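Local coordinates for protein putative adhesin (Bacteroides thetaiotaomicron, PDB 4QDG) that is a putative outer-membrane lipoprotein adhesin of the FimB/Mfa2 fimbrillin family, probably serving as an anchor or subunit of pili, at residues Ala9-Tyr21 with Tyr65-Phe78. Numbering follows the deposited sequence. Where two conformers were deposited one is given.
Sequences APCPHGVSLRFIY and YRMKLDLKQGNYHF
Strand 15-20 runs antiparallel to strand 67-70 at 153°, axes 4.7 Å apart, with V15 and L17 in two-way hydrogen-bonded pairs with L69 and M67 (a selenomethionine). One further bond, L71 N to H13 O (3.0 Å), carries the ladder past G14, whose backbone angles leave no room for a side chain beside the preceding carbonyl and whose CA makes a CA-H...O contact with L69 O (3.3 Å). V15, L17, L69 and M67 share the buried face. There CD1 of L17 sits over the F78 ring, 4.0 Å from its centroid, a CH-pi contact. With V15 CG1 anti to the carbonyl carbon (chi1 -62°), CG2 falls between backbone N and carbonyl carbon and reaches F78 CZ at 3.5 Å. Strand 75-82 thus brings F78 against V15 and L17, consistent with the beta-sandwich packing of transthyretin-like fimbrillin domains; L133 of strand 127-137 also packs on both. M67 CB meets the F19 ring at its edge. On the other face, in the R66 conformer given, R18 CD lies over the R66 guanidinium, whose NH1 bonds to Y65 O and E63 O. At the far end H13 NE2 approaches Q73 CA (3.4 Å), while D137 and T135 bind the ring nitrogens.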
loop_
_atom_site.group_PDB
_atom_site.type_symbol
_atom_site.label_atom_id
_atom_site.label_comp_id
_atom_site.label_asym_id
_atom_site.label_seq_id
_atom_site.Cartn_x
_atom_site.Cartn_y
_atom_site.Cartn_z
ATOM N N ALA A 9 30.031 -30.920 -17.295
ATOM C CA ALA A 9 30.397 -29.593 -16.817
ATOM C C ALA A 9 30.744 -29.523 -15.322
ATOM O O ALA A 9 30.383 -30.440 -14.580
ATOM C CB ALA A 9 29.228 -28.638 -17.108
ATOM N N PRO A 10 31.390 -28.413 -14.839
ATOM C CA PRO A 10 31.573 -28.260 -13.391
ATOM C C PRO A 10 30.211 -28.036 -12.728
ATOM O O PRO A 10 29.203 -27.770 -13.390
ATOM C CB PRO A 10 32.462 -27.015 -13.280
ATOM C CG PRO A 10 32.034 -26.169 -14.434
ATOM C CD PRO A 10 31.869 -27.202 -15.551
ATOM N N CYS A 11 30.198 -28.147 -11.428
ATOM C CA CYS A 11 29.044 -28.028 -10.582
ATOM C C CYS A 11 28.175 -26.787 -10.912
ATOM O O CYS A 11 28.750 -25.703 -11.029
ATOM C CB CYS A 11 29.525 -27.988 -9.140
ATOM S SG CYS A 11 28.202 -28.062 -7.929
ATOM N N PRO A 12 26.809 -26.908 -11.000
ATOM C CA PRO A 12 25.962 -25.711 -11.172
ATOM C C PRO A 12 26.243 -24.663 -10.075
ATOM O O PRO A 12 26.579 -24.997 -8.936
ATOM C CB PRO A 12 24.532 -26.262 -11.059
ATOM C CG PRO A 12 24.650 -27.684 -11.395
ATOM C CD PRO A 12 25.974 -28.117 -10.871
ATOM N N HIS A 13 26.146 -23.396 -10.435
ATOM C CA HIS A 13 26.481 -22.319 -9.525
ATOM C C HIS A 13 25.469 -21.159 -9.617
ATOM O O HIS A 13 25.048 -20.785 -10.715
ATOM C CB HIS A 13 27.896 -21.835 -9.870
ATOM C CG HIS A 13 28.512 -20.980 -8.819
ATOM N ND1 HIS A 13 29.222 -21.533 -7.777
ATOM C CD2 HIS A 13 28.524 -19.639 -8.692
ATOM C CE1 HIS A 13 29.638 -20.514 -7.049
ATOM N NE2 HIS A 13 29.235 -19.357 -7.558
ATOM N N GLY A 14 25.099 -20.610 -8.465
ATOM C CA GLY A 14 24.199 -19.464 -8.408
ATOM C C GLY A 14 23.455 -19.268 -7.104
ATOM O O GLY A 14 24.001 -19.485 -6.023
ATOM N N VAL A 15 22.201 -18.819 -7.216
ATOM C CA VAL A 15 21.334 -18.567 -6.073
ATOM C C VAL A 15 20.006 -19.262 -6.280
ATOM O O VAL A 15 19.650 -19.606 -7.406
ATOM C CB VAL A 15 21.117 -17.052 -5.778
ATOM C CG1 VAL A 15 22.430 -16.343 -5.434
ATOM C CG2 VAL A 15 20.392 -16.358 -6.932
ATOM N N SER A 16 19.282 -19.443 -5.175
ATOM C CA SER A 16 17.943 -20.004 -5.091
ATOM C C SER A 16 17.156 -19.079 -4.176
ATOM O O SER A 16 17.410 -19.020 -2.974
ATOM C CB SER A 16 17.971 -21.440 -4.588
ATOM O OG SER A 16 16.642 -21.890 -4.385
ATOM N N LEU A 17 16.244 -18.315 -4.745
ATOM C CA LEU A 17 15.527 -17.309 -3.974
ATOM C C LEU A 17 14.136 -17.693 -3.581
ATOM O O LEU A 17 13.362 -18.158 -4.406
ATOM C CB LEU A 17 15.466 -15.977 -4.740
ATOM C CG LEU A 17 16.798 -15.392 -5.178
ATOM C CD1 LEU A 17 16.580 -14.096 -5.944
ATOM C CD2 LEU A 17 17.722 -15.168 -3.985
ATOM N N ARG A 18 13.815 -17.427 -2.311
ATOM C CA ARG A 18 12.482 -17.559 -1.713
ATOM C C ARG A 18 11.922 -16.143 -1.593
ATOM O O ARG A 18 12.686 -15.195 -1.355
ATOM C CB ARG A 18 12.543 -18.276 -0.340
ATOM C CG ARG A 18 11.181 -18.408 0.364
ATOM C CD ARG A 18 11.246 -19.209 1.646
ATOM N NE ARG A 18 9.904 -19.492 2.154
ATOM C CZ ARG A 18 9.506 -19.305 3.412
ATOM N NH1 ARG A 18 10.354 -18.831 4.322
ATOM N NH2 ARG A 18 8.256 -19.580 3.768
ATOM N N PHE A 19 10.623 -15.985 -1.843
ATOM C CA PHE A 19 9.962 -14.688 -1.747
ATOM C C PHE A 19 8.870 -14.753 -0.685
ATOM O O PHE A 19 7.995 -15.617 -0.755
ATOM C CB PHE A 19 9.409 -14.257 -3.106
ATOM C CG PHE A 19 10.465 -14.169 -4.173
ATOM C CD1 PHE A 19 10.799 -15.281 -4.940
ATOM C CD2 PHE A 19 11.137 -12.975 -4.415
ATOM C CE1 PHE A 19 11.808 -15.210 -5.907
ATOM C CE2 PHE A 19 12.137 -12.910 -5.394
ATOM C CZ PHE A 19 12.469 -14.033 -6.124
ATOM N N ILE A 20 8.971 -13.915 0.348
ATOM C CA ILE A 20 7.959 -13.919 1.422
ATOM C C ILE A 20 7.355 -12.521 1.612
ATOM O O ILE A 20 7.991 -11.519 1.278
ATOM C CB ILE A 20 8.492 -14.495 2.771
ATOM C CG1 ILE A 20 9.437 -13.536 3.502
ATOM C CG2 ILE A 20 9.137 -15.877 2.563
ATOM C CD1 ILE A 20 9.611 -13.817 5.001
ATOM N N TYR A 21 6.105 -12.478 2.122
ATOM C CA TYR A 21 5.399 -11.251 2.506
ATOM C C TYR A 21 4.786 -11.511 3.892
ATOM O O TYR A 21 3.648 -11.961 4.004
ATOM C CB TYR A 21 4.377 -10.770 1.445
ATOM C CG TYR A 21 3.354 -9.769 1.962
ATOM C CD1 TYR A 21 3.753 -8.563 2.549
ATOM C CD2 TYR A 21 1.988 -10.057 1.929
ATOM C CE1 TYR A 21 2.813 -7.664 3.074
ATOM C CE2 TYR A 21 1.045 -9.158 2.434
ATOM C CZ TYR A 21 1.462 -7.958 2.993
ATOM O OH TYR A 21 0.513 -7.082 3.474
ATOM N N TYR A 65 7.704 -22.669 -3.704
ATOM C CA TYR A 65 8.308 -21.989 -4.851
ATOM C C TYR A 65 9.638 -21.335 -4.510
ATOM O O TYR A 65 9.762 -20.637 -3.497
ATOM C CB TYR A 65 7.369 -20.890 -5.449
ATOM C CG TYR A 65 8.028 -20.035 -6.518
ATOM C CD1 TYR A 65 8.446 -20.590 -7.724
ATOM C CD2 TYR A 65 8.327 -18.693 -6.281
ATOM C CE1 TYR A 65 9.126 -19.831 -8.676
ATOM C CE2 TYR A 65 9.000 -17.920 -7.233
ATOM C CZ TYR A 65 9.389 -18.493 -8.433
ATOM O OH TYR A 65 10.053 -17.756 -9.381
ATOM N N ARG A 66 10.621 -21.566 -5.387
ATOM C CA ARG A 66 11.968 -20.991 -5.319
ATOM C C ARG A 66 12.421 -20.601 -6.707
ATOM O O ARG A 66 12.100 -21.287 -7.668
ATOM C CB ARG A 66 13.003 -21.958 -4.700
ATOM C CG ARG A 66 12.706 -22.463 -3.289
ATOM C CD ARG A 66 12.720 -21.412 -2.206
ATOM N NE ARG A 66 12.456 -22.026 -0.909
ATOM C CZ ARG A 66 11.255 -22.143 -0.354
ATOM N NH1 ARG A 66 10.180 -21.640 -0.957
ATOM N NH2 ARG A 66 11.121 -22.739 0.821
HETATM N N MSE A 67 13.140 -19.514 -6.831
HETATM C CA MSE A 67 13.647 -19.105 -8.121
HETATM C C MSE A 67 15.112 -19.493 -8.203
HETATM O O MSE A 67 15.944 -18.927 -7.493
HETATM C CB MSE A 67 13.461 -17.601 -8.361
HETATM C CG MSE A 67 13.858 -17.194 -9.776
HETATM SE SE MSE A 67 13.881 -15.282 -10.008
HETATM C CE MSE A 67 11.922 -14.990 -10.018
ATOM N N LYS A 68 15.420 -20.467 -9.076
ATOM C CA LYS A 68 16.769 -20.934 -9.316
ATOM C C LYS A 68 17.418 -20.028 -10.343
ATOM O O LYS A 68 16.861 -19.830 -11.424
ATOM C CB LYS A 68 16.717 -22.380 -9.789
ATOM C CG LYS A 68 18.061 -23.021 -10.064
ATOM C CD LYS A 68 17.871 -24.464 -10.596
ATOM C CE LYS A 68 17.486 -24.551 -12.062
ATOM N NZ LYS A 68 18.632 -24.240 -12.960
ATOM N N LEU A 69 18.566 -19.431 -9.995
ATOM C CA LEU A 69 19.284 -18.571 -10.916
ATOM C C LEU A 69 20.690 -19.065 -11.123
ATOM O O LEU A 69 21.486 -19.064 -10.184
ATOM C CB LEU A 69 19.314 -17.089 -10.464
ATOM C CG LEU A 69 18.003 -16.310 -10.452
ATOM C CD1 LEU A 69 18.166 -14.985 -9.700
ATOM C CD2 LEU A 69 17.531 -16.013 -11.850
ATOM N N ASP A 70 21.015 -19.438 -12.365
ATOM C CA ASP A 70 22.372 -19.796 -12.746
ATOM C C ASP A 70 23.135 -18.491 -12.941
ATOM O O ASP A 70 22.715 -17.658 -13.734
ATOM C CB ASP A 70 22.398 -20.691 -14.005
ATOM C CG ASP A 70 21.925 -22.092 -13.712
ATOM O OD1 ASP A 70 22.612 -22.802 -12.938
ATOM O OD2 ASP A 70 20.852 -22.467 -14.212
ATOM N N LEU A 71 24.186 -18.270 -12.140
ATOM C CA LEU A 71 24.955 -17.032 -12.177
ATOM C C LEU A 71 26.441 -17.282 -12.069
ATOM O O LEU A 71 26.873 -18.219 -11.386
ATOM C CB LEU A 71 24.520 -16.084 -11.026
ATOM C CG LEU A 71 23.114 -15.468 -11.097
ATOM C CD1 LEU A 71 22.744 -14.823 -9.801
ATOM C CD2 LEU A 71 22.982 -14.497 -12.267
ATOM N N LYS A 72 27.223 -16.419 -12.717
ATOM C CA LYS A 72 28.680 -16.402 -12.626
ATOM C C LYS A 72 29.042 -16.081 -11.159
ATOM O O LYS A 72 28.408 -15.188 -10.583
ATOM C CB LYS A 72 29.238 -15.345 -13.600
ATOM C CG LYS A 72 30.760 -15.182 -13.572
ATOM C CD LYS A 72 31.213 -13.898 -14.284
ATOM C CE LYS A 72 31.176 -12.653 -13.414
ATOM N NZ LYS A 72 31.218 -11.409 -14.243
ATOM N N GLN A 73 30.014 -16.829 -10.561
ATOM C CA GLN A 73 30.452 -16.645 -9.171
ATOM C C GLN A 73 30.556 -15.151 -8.832
ATOM O O GLN A 73 31.153 -14.389 -9.582
ATOM C CB GLN A 73 31.796 -17.368 -8.919
ATOM C CG GLN A 73 32.154 -17.568 -7.439
ATOM C CD GLN A 73 33.435 -18.346 -7.201
ATOM O OE1 GLN A 73 33.850 -19.210 -7.990
ATOM N NE2 GLN A 73 34.062 -18.097 -6.062
ATOM N N GLY A 74 29.946 -14.754 -7.722
ATOM C CA GLY A 74 29.972 -13.362 -7.279
ATOM C C GLY A 74 28.952 -12.978 -6.233
ATOM O O GLY A 74 28.122 -13.798 -5.817
ATOM N N ASN A 75 29.019 -11.709 -5.808
ATOM C CA ASN A 75 28.103 -11.144 -4.824
ATOM C C ASN A 75 27.101 -10.294 -5.598
ATOM O O ASN A 75 27.517 -9.417 -6.357
ATOM C CB ASN A 75 28.899 -10.354 -3.765
ATOM C CG ASN A 75 28.089 -9.827 -2.606
ATOM O OD1 ASN A 75 27.217 -10.497 -2.045
ATOM N ND2 ASN A 75 28.412 -8.623 -2.175
ATOM N N TYR A 76 25.793 -10.611 -5.488
ATOM C CA TYR A 76 24.732 -9.917 -6.243
ATOM C C TYR A 76 23.725 -9.225 -5.350
ATOM O O TYR A 76 23.580 -9.611 -4.199
ATOM C CB TYR A 76 23.973 -10.898 -7.155
ATOM C CG TYR A 76 24.815 -11.458 -8.272
ATOM C CD1 TYR A 76 25.628 -12.574 -8.069
ATOM C CD2 TYR A 76 24.787 -10.892 -9.544
ATOM C CE1 TYR A 76 26.424 -13.085 -9.087
ATOM C CE2 TYR A 76 25.553 -11.420 -10.586
ATOM C CZ TYR A 76 26.364 -12.525 -10.354
ATOM O OH TYR A 76 27.127 -13.068 -11.365
ATOM N N HIS A 77 23.021 -8.207 -5.900
ATOM C CA HIS A 77 21.947 -7.491 -5.213
ATOM C C HIS A 77 20.685 -7.674 -6.041
ATOM O O HIS A 77 20.691 -7.416 -7.251
ATOM C CB HIS A 77 22.269 -6.013 -4.971
ATOM C CG HIS A 77 21.203 -5.320 -4.163
ATOM N ND1 HIS A 77 21.095 -5.511 -2.786
ATOM C CD2 HIS A 77 20.203 -4.508 -4.569
ATOM C CE1 HIS A 77 20.032 -4.827 -2.412
ATOM N NE2 HIS A 77 19.476 -4.188 -3.444
ATOM N N PHE A 78 19.657 -8.256 -5.411
ATOM C CA PHE A 78 18.389 -8.591 -6.048
ATOM C C PHE A 78 17.275 -7.682 -5.610
ATOM O O PHE A 78 17.154 -7.407 -4.424
ATOM C CB PHE A 78 18.008 -10.037 -5.709
ATOM C CG PHE A 78 19.037 -11.042 -6.147
ATOM C CD1 PHE A 78 19.027 -11.551 -7.447
ATOM C CD2 PHE A 78 19.996 -11.509 -5.252
ATOM C CE1 PHE A 78 19.977 -12.494 -7.850
ATOM C CE2 PHE A 78 20.928 -12.468 -5.652
ATOM C CZ PHE A 78 20.919 -12.948 -6.950
HETATM O O HOH W 1 25.306 -22.943 -13.333
HETATM O O HOH W 2 8.973 -18.155 -2.703
#